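Local coordinates for SEC-C motif domain protein (Psychrobacter arcticus, PDB 2I9W) that is of uncharacterised function but binds two zinc ions through cysteines, in a YchJ-family architecture that joins an NTF2-like domain to a SEC-C motif, at residues T8-I13 with R60-V65. Residues are numbered along the deposited sequence; the frame is centred on the assembly and turned at random.
With ZN (zinc ion), chain B.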
ATOM      1  N   THR A   8     -10.651 -12.916  10.454  1.00 25.50           N
ATOM      2  CA  THR A   8     -10.898 -11.599   9.927  1.00 24.35           C
ATOM      3  C   THR A   8      -9.633 -11.101   9.207  1.00 21.44           C
ATOM      4  O   THR A   8      -8.489 -11.171   9.716  1.00 20.05           O
ATOM      5  CB  THR A   8     -11.402 -10.621  11.036  1.00 24.50           C
ATOM      6  OG1 THR A   8     -12.552 -11.181  11.709  1.00 22.99           O
ATOM      7  CG2 THR A   8     -11.740  -9.272  10.483  1.00 22.79           C
ATOM      8  N   CYS A   9      -9.835 -10.619   8.005  1.00 17.50           N
ATOM      9  CA  CYS A   9      -8.738 -10.010   7.259  1.00 19.10           C
ATOM     10  C   CYS A   9      -8.115  -8.878   8.096  1.00 17.81           C
ATOM     11  O   CYS A   9      -8.834  -8.092   8.713  1.00 19.14           O
ATOM     12  CB  CYS A   9      -9.195  -9.462   5.931  1.00 17.42           C
ATOM     13  SG  CYS A   9      -7.785  -9.061   4.876  1.00 18.79           S
ATOM     14  N   PRO A  10      -6.780  -8.781   8.143  1.00 19.89           N
ATOM     15  CA  PRO A  10      -6.273  -7.690   8.974  1.00 18.94           C
ATOM     16  C   PRO A  10      -6.844  -6.324   8.638  1.00 20.93           C
ATOM     17  O   PRO A  10      -7.098  -5.553   9.552  1.00 23.12           O
ATOM     18  CB  PRO A  10      -4.766  -7.759   8.780  1.00 20.25           C
ATOM     19  CG  PRO A  10      -4.492  -9.162   8.435  1.00 19.59           C
ATOM     20  CD  PRO A  10      -5.689  -9.634   7.645  1.00 20.22           C
ATOM     21  N   CYS A  11      -7.079  -6.033   7.360  1.00 17.74           N
ATOM     22  CA  CYS A  11      -7.563  -4.696   6.959  1.00 18.89           C
ATOM     23  C   CYS A  11      -8.981  -4.401   7.389  1.00 20.63           C
ATOM     24  O   CYS A  11      -9.430  -3.251   7.280  1.00 21.43           O
ATOM     25  CB  CYS A  11      -7.438  -4.461   5.450  1.00 17.85           C
ATOM     26  SG  CYS A  11      -8.792  -5.086   4.505  1.00 20.58           S
ATOM     27  N   GLN A  12      -9.683  -5.438   7.845  1.00 19.47           N
ATOM     28  CA  GLN A  12     -11.063  -5.344   8.289  1.00 23.03           C
ATOM     29  C   GLN A  12     -11.175  -5.131   9.795  1.00 20.93           C
ATOM     30  O   GLN A  12     -12.282  -4.959  10.298  1.00 22.82           O
ATOM     31  CB  GLN A  12     -11.829  -6.612   7.929  1.00 23.68           C
ATOM     32  CG  GLN A  12     -11.871  -6.883   6.459  1.00 24.12           C
ATOM     33  CD  GLN A  12     -12.937  -6.113   5.749  1.00 35.96           C
ATOM     34  OE1 GLN A  12     -14.119  -6.219   6.085  1.00 34.11           O
ATOM     35  NE2 GLN A  12     -12.543  -5.352   4.732  1.00 34.65           N
ATOM     36  N   ILE A  13     -10.047  -5.159  10.500  1.00 19.88           N
ATOM     37  CA  ILE A  13     -10.013  -4.838  11.921  1.00 21.91           C
ATOM     38  C   ILE A  13      -9.928  -3.315  12.118  1.00 22.29           C
ATOM     39  O   ILE A  13      -8.949  -2.684  11.772  1.00 21.44           O
ATOM     40  CB  ILE A  13      -8.853  -5.612  12.599  1.00 20.95           C
ATOM     41  CG1 ILE A  13      -9.207  -7.113  12.537  1.00 27.06           C
ATOM     42  CG2 ILE A  13      -8.710  -5.175  14.084  1.00 25.16           C
ATOM     43  CD1 ILE A  13      -8.077  -8.016  12.649  1.00 27.87           C
ATOM     44  N   ARG A  60      -1.651  -3.633   1.339  1.00 18.85           N
ATOM     45  CA  ARG A  60      -0.320  -3.387   1.933  1.00 20.40           C
ATOM     46  C   ARG A  60      -0.324  -3.491   3.471  1.00 18.57           C
ATOM     47  O   ARG A  60       0.521  -4.114   4.067  1.00 20.06           O
ATOM     48  CB  ARG A  60       0.267  -2.068   1.433  1.00 19.32           C
ATOM     49  CG  ARG A  60       0.597  -2.018  -0.079  1.00 19.69           C
ATOM     50  CD  ARG A  60       1.037  -0.589  -0.490  1.00 19.19           C
ATOM     51  NE  ARG A  60       2.113  -0.036   0.360  1.00 20.41           N
ATOM     52  CZ  ARG A  60       3.411  -0.294   0.227  1.00 19.83           C
ATOM     53  NH1 ARG A  60       3.844  -1.096  -0.742  1.00 21.59           N
ATOM     54  NH2 ARG A  60       4.275   0.269   1.069  1.00 21.79           N
ATOM     55  N   TYR A  61      -1.304  -2.854   4.101  1.00 20.03           N
ATOM     56  CA  TYR A  61      -1.496  -2.975   5.545  1.00 18.49           C
ATOM     57  C   TYR A  61      -1.557  -4.455   5.982  1.00 18.77           C
ATOM     58  O   TYR A  61      -0.859  -4.882   6.881  1.00 19.30           O
ATOM     59  CB  TYR A  61      -2.776  -2.242   5.980  1.00 19.56           C
ATOM     60  CG  TYR A  61      -3.048  -2.520   7.424  1.00 20.02           C
ATOM     61  CD1 TYR A  61      -2.367  -1.855   8.395  1.00 21.45           C
ATOM     62  CD2 TYR A  61      -3.946  -3.512   7.799  1.00 19.81           C
ATOM     63  CE1 TYR A  61      -2.547  -2.152   9.761  1.00 23.03           C
ATOM     64  CE2 TYR A  61      -4.139  -3.835   9.131  1.00 22.10           C
ATOM     65  CZ  TYR A  61      -3.423  -3.147  10.125  1.00 20.56           C
ATOM     66  OH  TYR A  61      -3.616  -3.431  11.462  1.00 20.77           O
ATOM     67  N   SER A  62      -2.376  -5.232   5.290  1.00 20.42           N
ATOM     68  CA  SER A  62      -2.511  -6.675   5.603  1.00 17.62           C
ATOM     69  C   SER A  62      -1.187  -7.415   5.377  1.00 17.87           C
ATOM     70  O   SER A  62      -0.867  -8.347   6.122  1.00 19.37           O
ATOM     71  CB  SER A  62      -3.616  -7.276   4.735  1.00 18.62           C
ATOM     72  OG  SER A  62      -4.831  -6.657   5.086  1.00 21.86           O
ATOM     73  N   ALA A  63      -0.390  -6.955   4.410  1.00 18.09           N
ATOM     74  CA  ALA A  63       0.944  -7.544   4.177  1.00 20.17           C
ATOM     75  C   ALA A  63       1.897  -7.171   5.327  1.00 21.78           C
ATOM     76  O   ALA A  63       2.752  -7.944   5.659  1.00 23.20           O
ATOM     77  CB  ALA A  63       1.498  -7.100   2.799  1.00 19.35           C
ATOM     78  N   PHE A  64       1.738  -5.994   5.931  1.00 17.93           N
ATOM     79  CA  PHE A  64       2.525  -5.637   7.142  1.00 20.14           C
ATOM     80  C   PHE A  64       2.161  -6.592   8.277  1.00 19.10           C
ATOM     81  O   PHE A  64       3.015  -7.252   8.886  1.00 19.97           O
ATOM     82  CB  PHE A  64       2.260  -4.187   7.560  1.00 19.10           C
ATOM     83  CG  PHE A  64       2.861  -3.163   6.615  1.00 22.60           C
ATOM     84  CD1 PHE A  64       4.164  -3.336   6.168  1.00 30.99           C
ATOM     85  CD2 PHE A  64       2.174  -2.041   6.230  1.00 37.79           C
ATOM     86  CE1 PHE A  64       4.758  -2.418   5.320  1.00 35.97           C
ATOM     87  CE2 PHE A  64       2.778  -1.118   5.359  1.00 31.95           C
ATOM     88  CZ  PHE A  64       4.058  -1.344   4.913  1.00 32.77           C
ATOM     89  N   VAL A  65       0.856  -6.712   8.528  1.00 19.43           N
ATOM     90  CA  VAL A  65       0.379  -7.513   9.655  1.00 21.43           C
ATOM     91  C   VAL A  65       0.811  -8.976   9.523  1.00 20.24           C
ATOM     92  O   VAL A  65       1.295  -9.575  10.515  1.00 21.65           O
ATOM     93  CB  VAL A  65      -1.162  -7.422   9.777  1.00 20.74           C
ATOM     94  CG1 VAL A  65      -1.660  -8.389  10.924  1.00 19.98           C
ATOM     95  CG2 VAL A  65      -1.582  -6.009  10.011  1.00 20.00           C
TER
HETATM   96 ZN    ZN B 200      -8.349  -7.225   3.564  1.00 17.46          ZN
HETATM   97  O   HOH W   1      -5.219  -5.571  11.786  1.00 17.17           O
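Tyr61 and Ser62 leave their helix on the side facing residues 8-13, with chi1 placing Tyr61 CG anti to its backbone N (173°) and Ser62 OG beside its own N (-64°). Tyr61 brings its ring rim to the Pro10 carbonyl: CE2 is 3.4 Å from Pro10 O, which sits near the ring plane, as expected for an aromatic C-H edge facing an oxygen. A water in the same plane donates to Pro10 O and is hydrogen-bonded to Tyr61 OH at 2.7 Å. Ser62 OG receives Cys11 N at 3.3 Å, but the N-H...O angle of 121° marks this bond as weak; a second bond joins OG to Arg58 O one helical turn back. The Cys-Pro-Cys loop, 3-10 over residues 10-12, supplies two zinc ligands, Cys9 SG and Cys11 SG, at 2.3 and 2.4 Å from the zinc, and Cys29 and Cys30 complete the four-cysteine site. Helix 53-66 of the NTF2-like domain thus packs directly against the N-terminal zinc-binding region. Farther along that helix, Val65 crosses the proline ring obliquely, with CB 3.8 Å from Pro10 CB and CG1 equally close to Pro10 CG; Leu66 also touches Pro10.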